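Local coordinates for dermonecrotic toxin (Pasteurella multocida, PDB 2EBF), which acts as a mitogenic virulence toxin that induces bone resorption and is linked to severe atrophic rhinitis in pigs, seen here as its C-terminal region with a thiol protease-like catalytic triad, at residues I68-S71 with Y72-L76; L303-E306 with Q307-T311; K605-A608 with I609-V613. All blocks are in the same frame, centred on the assembly; numbering follows the deposited sequence.

Contact 1 (I68-S71 with Y72-L76)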
loop_
_atom_site.group_PDB
_atom_site.type_symbol
_atom_site.label_atom_id
_atom_site.label_comp_id
_atom_site.label_asym_id
_atom_site.label_seq_id
_atom_site.Cartn_x
_atom_site.Cartn_y
_atom_site.Cartn_z
ATOM N N ILE A 68 -33.474 -24.470 8.665
ATOM C CA ILE A 68 -32.329 -23.640 8.302
ATOM C C ILE A 68 -32.331 -22.325 9.091
ATOM O O ILE A 68 -33.197 -21.465 8.892
ATOM C CB ILE A 68 -32.264 -23.398 6.760
ATOM C CG1 ILE A 68 -32.046 -24.733 6.032
ATOM C CG2 ILE A 68 -31.183 -22.358 6.398
ATOM C CD1 ILE A 68 -32.042 -24.648 4.508
ATOM N N GLY A 69 -31.358 -22.194 9.993
ATOM C CA GLY A 69 -31.168 -20.977 10.786
ATOM C C GLY A 69 -30.509 -19.856 9.998
ATOM O O GLY A 69 -30.157 -20.030 8.831
ATOM N N GLU A 70 -30.339 -18.706 10.641
ATOM C CA GLU A 70 -29.809 -17.514 9.982
ATOM C C GLU A 70 -28.344 -17.670 9.545
ATOM O O GLU A 70 -27.964 -17.228 8.456
ATOM C CB GLU A 70 -29.978 -16.293 10.892
ATOM C CG GLU A 70 -29.545 -14.955 10.284
ATOM C CD GLU A 70 -30.262 -14.599 8.982
ATOM O OE1 GLU A 70 -29.591 -14.063 8.069
ATOM O OE2 GLU A 70 -31.485 -14.844 8.870
ATOM N N SER A 71 -27.534 -18.292 10.398
ATOM C CA SER A 71 -26.116 -18.523 10.104
ATOM C C SER A 71 -25.953 -19.382 8.855
ATOM O O SER A 71 -25.179 -19.048 7.958
ATOM C CB SER A 71 -25.428 -19.185 11.293
ATOM O OG SER A 71 -25.295 -18.267 12.361
ATOM N N TYR A 72 -26.704 -20.477 8.808
ATOM C CA TYR A 72 -26.672 -21.412 7.686
ATOM C C TYR A 72 -27.184 -20.760 6.400
ATOM O O TYR A 72 -26.579 -20.918 5.336
ATOM C CB TYR A 72 -27.474 -22.667 8.046
ATOM C CG TYR A 72 -27.479 -23.795 7.020
ATOM C CD1 TYR A 72 -28.513 -24.732 7.008
ATOM C CD2 TYR A 72 -26.467 -23.922 6.067
ATOM C CE1 TYR A 72 -28.530 -25.782 6.077
ATOM C CE2 TYR A 72 -26.474 -24.961 5.140
ATOM C CZ TYR A 72 -27.502 -25.884 5.147
ATOM O OH TYR A 72 -27.507 -26.899 4.220
ATOM N N LYS A 73 -28.283 -20.012 6.502
ATOM C CA LYS A 73 -28.803 -19.264 5.360
ATOM C C LYS A 73 -27.748 -18.339 4.748
ATOM O O LYS A 73 -27.594 -18.299 3.534
ATOM C CB LYS A 73 -30.061 -18.480 5.744
ATOM C CG LYS A 73 -30.387 -17.332 4.791
ATOM C CD LYS A 73 -31.872 -16.979 4.726
ATOM C CE LYS A 73 -32.434 -16.559 6.071
ATOM N NZ LYS A 73 -33.062 -17.721 6.778
ATOM N N ARG A 74 -27.018 -17.609 5.590
ATOM C CA ARG A 74 -25.983 -16.696 5.106
ATOM C C ARG A 74 -24.793 -17.429 4.492
ATOM O O ARG A 74 -24.161 -16.925 3.574
ATOM C CB ARG A 74 -25.516 -15.761 6.216
ATOM C CG ARG A 74 -26.502 -14.631 6.493
ATOM C CD ARG A 74 -25.900 -13.609 7.425
ATOM N NE ARG A 74 -25.699 -14.185 8.748
ATOM C CZ ARG A 74 -26.325 -13.791 9.851
ATOM N NH1 ARG A 74 -27.197 -12.782 9.812
ATOM N NH2 ARG A 74 -26.062 -14.406 11.000
ATOM N N ILE A 75 -24.501 -18.619 5.000
ATOM C CA ILE A 75 -23.465 -19.472 4.414
ATOM C C ILE A 75 -23.859 -19.920 2.991
ATOM O O ILE A 75 -23.060 -19.809 2.053
ATOM C CB ILE A 75 -23.116 -20.645 5.375
ATOM C CG1 ILE A 75 -22.162 -20.129 6.475
ATOM C CG2 ILE A 75 -22.519 -21.837 4.627
ATOM C CD1 ILE A 75 -22.061 -21.017 7.709
ATOM N N LEU A 76 -25.102 -20.378 2.841
ATOM C CA LEU A 76 -25.657 -20.779 1.536
ATOM C C LEU A 76 -25.710 -19.617 0.558
ATOM O O LEU A 76 -25.401 -19.776 -0.634
ATOM C CB LEU A 76 -27.073 -21.346 1.711
ATOM C CG LEU A 76 -27.194 -22.759 2.274
ATOM C CD1 LEU A 76 -28.645 -23.034 2.664
ATOM C CD2 LEU A 76 -26.694 -23.799 1.264
HETATM O O HOH W 1 -33.197 -16.592 9.281
#
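Ile68 lays its aliphatic branches against the ring of Tyr72 at the start of helix 70-84. The two side chains meet obliquely, with CG2 of Ile68 3.6 Å from CD1 of Tyr72 and CG1 equally near CD1 and CE1. Because CG2 of Ile68 stands anti to its own backbone N while CG1 lies beside that N (chi1 -64°), both branches reach the ring. CD1 of Ile68 continues to CD1 of Leu76, 4.2 Å away, and that leucine methyl in turn sits over one face of the Tyr72 ring near its rim. This apolar patch covers the first turn of the helix, whose N-cap position is Gly69: the carbonyl O of Gly69 accepts from N of Lys73 at 3.0 Å, the first of a run of i to i+4 bonds continued by Glu70 with Arg74 and Ser71 with Ile75. The helix belongs to the membrane localization domain, a helical bundle in which Ile75 packs on Leu98 and Leu101 of helix 88-108 and on Leu57 of helix 54-60, while Tyr72 touches Arg114. On the exposed side, Glu70 serves two basic residues. With CG anti to the backbone N (chi1 -176°), it lays that carbon over one face of the Arg74 guanidinium, toward its rim; the bend at chi2 then turns the carboxylate so that OE1 comes to 3.2 Å from NH1. The carboxylate and guanidinium planes stand 60° apart and OE1 lies well out of the guanidinium plane, making this an electrostatic pairing with no N-H directed at the oxygen. OE2 faces Lys73 over a longer separation, 3.9 Å to NZ, and a water closes that gap, donating to Glu70 OE2 and accepting from Lys73 NZ at 2.7 Å.

Contact 2 (L303-E306 with Q307-T311)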
loop_
_atom_site.group_PDB
_atom_site.type_symbol
_atom_site.label_atom_id
_atom_site.label_comp_id
_atom_site.label_asym_id
_atom_site.label_seq_id
_atom_site.Cartn_x
_atom_site.Cartn_y
_atom_site.Cartn_z
ATOM N N LEU A 303 -8.615 -5.150 25.460
ATOM C CA LEU A 303 -8.884 -5.224 24.026
ATOM C C LEU A 303 -8.310 -4.009 23.309
ATOM O O LEU A 303 -7.961 -3.007 23.947
ATOM C CB LEU A 303 -10.393 -5.318 23.765
ATOM C CG LEU A 303 -11.158 -6.543 24.287
ATOM C CD1 LEU A 303 -12.579 -6.540 23.753
ATOM C CD2 LEU A 303 -10.454 -7.833 23.902
ATOM N N GLY A 304 -8.204 -4.099 21.983
ATOM C CA GLY A 304 -7.956 -2.920 21.159
ATOM C C GLY A 304 -9.237 -2.115 21.067
ATOM O O GLY A 304 -10.334 -2.672 21.177
ATOM N N PHE A 305 -9.112 -0.804 20.874
ATOM C CA PHE A 305 -10.284 0.082 20.870
ATOM C C PHE A 305 -11.247 -0.312 19.761
ATOM O O PHE A 305 -12.452 -0.490 19.988
ATOM C CB PHE A 305 -9.870 1.552 20.732
ATOM C CG PHE A 305 -11.010 2.525 20.889
ATOM C CD1 PHE A 305 -11.296 3.094 22.137
ATOM C CD2 PHE A 305 -11.795 2.879 19.795
ATOM C CE1 PHE A 305 -12.349 3.996 22.287
ATOM C CE2 PHE A 305 -12.849 3.774 19.935
ATOM C CZ PHE A 305 -13.130 4.334 21.183
ATOM N N GLU A 306 -10.703 -0.455 18.556
ATOM C CA GLU A 306 -11.499 -0.847 17.401
ATOM C C GLU A 306 -11.997 -2.284 17.534
ATOM O O GLU A 306 -13.136 -2.575 17.187
ATOM C CB GLU A 306 -10.693 -0.663 16.115
ATOM C CG GLU A 306 -10.321 0.795 15.837
ATOM C CD GLU A 306 -8.995 1.214 16.458
ATOM O OE1 GLU A 306 -8.366 0.397 17.166
ATOM O OE2 GLU A 306 -8.579 2.366 16.222
ATOM N N GLN A 307 -11.138 -3.172 18.041
ATOM C CA GLN A 307 -11.515 -4.565 18.312
ATOM C C GLN A 307 -12.778 -4.650 19.169
ATOM O O GLN A 307 -13.641 -5.499 18.946
ATOM C CB GLN A 307 -10.374 -5.309 19.019
ATOM C CG GLN A 307 -10.706 -6.771 19.322
ATOM C CD GLN A 307 -9.621 -7.503 20.079
ATOM O OE1 GLN A 307 -9.492 -8.727 19.969
ATOM N NE2 GLN A 307 -8.837 -6.770 20.851
ATOM N N ALA A 308 -12.879 -3.745 20.141
ATOM C CA ALA A 308 -13.973 -3.735 21.100
ATOM C C ALA A 308 -15.233 -3.038 20.586
ATOM O O ALA A 308 -16.348 -3.513 20.834
ATOM C CB ALA A 308 -13.509 -3.083 22.412
ATOM N N PHE A 309 -15.058 -1.927 19.866
ATOM C CA PHE A 309 -16.166 -0.994 19.618
ATOM C C PHE A 309 -16.533 -0.704 18.163
ATOM O O PHE A 309 -17.643 -0.230 17.891
ATOM C CB PHE A 309 -15.895 0.347 20.302
ATOM C CG PHE A 309 -15.597 0.248 21.772
ATOM C CD1 PHE A 309 -14.496 0.916 22.307
ATOM C CD2 PHE A 309 -16.418 -0.485 22.625
ATOM C CE1 PHE A 309 -14.209 0.856 23.667
ATOM C CE2 PHE A 309 -16.142 -0.560 23.990
ATOM C CZ PHE A 309 -15.037 0.115 24.515
ATOM N N ALA A 310 -15.616 -0.956 17.230
ATOM C CA ALA A 310 -15.871 -0.616 15.835
ATOM C C ALA A 310 -17.087 -1.365 15.301
ATOM O O ALA A 310 -17.338 -2.510 15.688
ATOM C CB ALA A 310 -14.632 -0.894 14.968
ATOM N N THR A 311 -17.860 -0.714 14.435
ATOM C CA THR A 311 -18.814 -1.447 13.623
ATOM C C THR A 311 -18.001 -2.339 12.699
ATOM O O THR A 311 -16.878 -1.983 12.340
ATOM C CB THR A 311 -19.686 -0.515 12.767
ATOM O OG1 THR A 311 -20.649 -1.292 12.046
ATOM C CG2 THR A 311 -18.857 0.245 11.784
HETATM O O HOH W 2 -8.315 -2.442 17.799
#
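Phe305 presents its ring face to the edge of Phe309, one turn later in the short helix 305-309, giving a T-shaped aromatic pair within the C2 domain. The centroids are 5.0 Å apart and the planes stand at 77°, with CD1 of Phe309 over the centre of the Phe305 ring. Phe305 CG is anti to its backbone N (chi1 -173°) whereas Phe309 CG lies beside its own, a combination that brings the rings together across the turn. The Phe305 ring also stacks with Tyr267 and meets Tyr205 edge-to-face, and Phe309 packs on Val299 and Gln300 of helix 288-300. Along the backbone, the carbonyls of the first turn are taken up in sequence. Gly304, at the N-cap position, offers its O to N of Ala308 at 2.9 Å, and Phe305 O receives N of Phe309 at 3.0 Å together with a weak second bond from Ala308 N. Glu306 O accepts from Ala310 N, although Ala310 has already left helical geometry, and more weakly from Phe309 N. Neighbouring chain segments take part as well: Gln307, Phe309, Ala310 and Thr311 form backbone hydrogen bonds with Arg189, Val206, Tyr191 and Lys204, respectively, tying the short helix to the loop of Arg189 and Tyr191 and to strand 205-207 with Lys204 just before it. On the N-terminal flank, Leu303 CD1 touches Ala308 CB at 3.8 Å, and the leucine crosses the extended Gln307 side chain at about a right angle. The buried Glu306 carboxylate, on a chain bent at chi2, turns back toward the start of the helix, where a water links it to the backbone: this water donates to Glu306 OE1 at 2.9 Å and accepts from Gln307 N.

Contact 3 (K605-A608 with I609-V613)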
loop_
_atom_site.group_PDB
_atom_site.type_symbol
_atom_site.label_atom_id
_atom_site.label_comp_id
_atom_site.label_asym_id
_atom_site.label_seq_id
_atom_site.Cartn_x
_atom_site.Cartn_y
_atom_site.Cartn_z
ATOM N N LYS A 605 21.487 0.749 -40.516
ATOM C CA LYS A 605 22.097 -0.444 -39.911
ATOM C C LYS A 605 21.253 -1.688 -40.158
ATOM O O LYS A 605 21.778 -2.767 -40.448
ATOM C CB LYS A 605 22.299 -0.244 -38.413
ATOM C CG LYS A 605 23.444 0.711 -38.080
ATOM C CD LYS A 605 23.697 0.778 -36.576
ATOM C CE LYS A 605 24.583 1.969 -36.222
ATOM N NZ LYS A 605 25.936 1.918 -36.866
ATOM N N ILE A 606 19.941 -1.516 -40.051
ATOM C CA ILE A 606 18.987 -2.589 -40.283
ATOM C C ILE A 606 19.051 -3.038 -41.745
ATOM O O ILE A 606 19.088 -4.235 -42.025
ATOM C CB ILE A 606 17.570 -2.159 -39.810
ATOM C CG1 ILE A 606 17.537 -2.102 -38.274
ATOM C CG2 ILE A 606 16.487 -3.077 -40.361
ATOM C CD1 ILE A 606 16.295 -1.420 -37.711
ATOM N N ASP A 607 19.104 -2.074 -42.668
ATOM C CA ASP A 607 19.288 -2.365 -44.094
ATOM C C ASP A 607 20.575 -3.154 -44.348
ATOM O O ASP A 607 20.559 -4.158 -45.064
ATOM C CB ASP A 607 19.289 -1.070 -44.917
ATOM C CG ASP A 607 19.446 -1.323 -46.416
ATOM O OD1 ASP A 607 18.449 -1.694 -47.077
ATOM O OD2 ASP A 607 20.563 -1.138 -46.938
ATOM N N ALA A 608 21.675 -2.691 -43.754
ATOM C CA ALA A 608 22.981 -3.351 -43.851
ATOM C C ALA A 608 22.925 -4.831 -43.449
ATOM O O ALA A 608 23.396 -5.702 -44.187
ATOM C CB ALA A 608 23.999 -2.616 -43.000
ATOM N N ILE A 609 22.345 -5.102 -42.285
ATOM C CA ILE A 609 22.220 -6.466 -41.773
ATOM C C ILE A 609 21.380 -7.325 -42.716
ATOM O O ILE A 609 21.774 -8.432 -43.073
ATOM C CB ILE A 609 21.608 -6.481 -40.359
ATOM C CG1 ILE A 609 22.542 -5.771 -39.374
ATOM C CG2 ILE A 609 21.368 -7.919 -39.898
ATOM C CD1 ILE A 609 21.857 -5.237 -38.136
ATOM N N LYS A 610 20.228 -6.800 -43.128
ATOM C CA LYS A 610 19.321 -7.559 -43.989
ATOM C C LYS A 610 19.930 -7.814 -45.366
ATOM O O LYS A 610 19.603 -8.808 -46.021
ATOM C CB LYS A 610 17.981 -6.833 -44.123
ATOM C CG LYS A 610 17.175 -6.867 -42.851
ATOM C CD LYS A 610 15.868 -6.123 -42.994
ATOM C CE LYS A 610 14.911 -6.544 -41.887
ATOM N NZ LYS A 610 14.120 -5.383 -41.387
ATOM N N ASN A 611 20.819 -6.914 -45.788
ATOM C CA ASN A 611 21.520 -7.049 -47.060
ATOM C C ASN A 611 22.948 -7.573 -46.949
ATOM O O ASN A 611 23.737 -7.423 -47.876
ATOM C CB ASN A 611 21.491 -5.725 -47.830
ATOM C CG ASN A 611 20.131 -5.431 -48.397
ATOM O OD1 ASN A 611 19.683 -6.095 -49.335
ATOM N ND2 ASN A 611 19.452 -4.439 -47.829
ATOM N N ASP A 612 23.279 -8.203 -45.827
ATOM C CA ASP A 612 24.599 -8.802 -45.679
ATOM C C ASP A 612 24.598 -10.231 -46.228
ATOM O O ASP A 612 23.757 -11.045 -45.852
ATOM C CB ASP A 612 25.057 -8.771 -44.218
ATOM C CG ASP A 612 26.490 -9.239 -44.060
ATOM O OD1 ASP A 612 26.689 -10.390 -43.643
ATOM O OD2 ASP A 612 27.412 -8.464 -44.404
ATOM N N VAL A 613 25.536 -10.523 -47.129
ATOM C CA VAL A 613 25.614 -11.842 -47.766
ATOM C C VAL A 613 25.832 -12.951 -46.727
ATOM O O VAL A 613 25.171 -13.988 -46.757
ATOM C CB VAL A 613 26.733 -11.893 -48.844
ATOM C CG1 VAL A 613 26.984 -13.336 -49.311
ATOM C CG2 VAL A 613 26.381 -10.997 -50.015
#
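Asn611 folds its side chain back over the carbonyl of Asp607 at the C-terminal end of helix 596-610, in the C3 domain. Asp607 O thereby accepts twice, from Asn611 N at 2.9 Å and from Asn611 ND2 at 3.0 Å. The amide nitrogen comes from above the carbonyl plane, 38° out of it. With CG beside its own backbone N (chi1 -73°), Asn611 can turn back in this way. Its ND2 also lies close to the Asp607 carboxylate, whose plane is 50° from that of the amide, but the angle is too poor for a bond. On another side of the helix, Lys610 and Ile606 run side by side, and Ile606 CG2 comes within 3.5 Å of Lys610 NZ. That ammonium is held by a salt bridge to Glu583. Further out, Ile606 and Ile609 pack on Ile698 of strand 697-700, seating the helix against the antiparallel sheet. Asp612 is the N-cap of the next helix, 613-617; its OD2 forms a salt bridge with Arg636 NH2, while OD1 caps by accepting from the backbone N of Met615.

Contact 1 opens a helix, contact 2 spans a whole short one and contact 3 closes one, the three being spread through three family regions of the toxin's C-terminal part. Contacts 1 and 2 are comparatively near, with centres 26 Å apart and nearest atoms about 13 Å apart, and each lies close to bound sugar: the Arg74 side chain is about 6 Å, and that of Leu303 about 7 Å, from a glucose. One glycan pocket, which includes Leu104, Arg189 and Arg312, draws on both of their family regions. Contact 3 stands far off, its centre 72 Å from those of the other two. It shares the C3 region with the phosphonate pocket of Gly624 to Ser628 and the disulfide Cys620-Cys626.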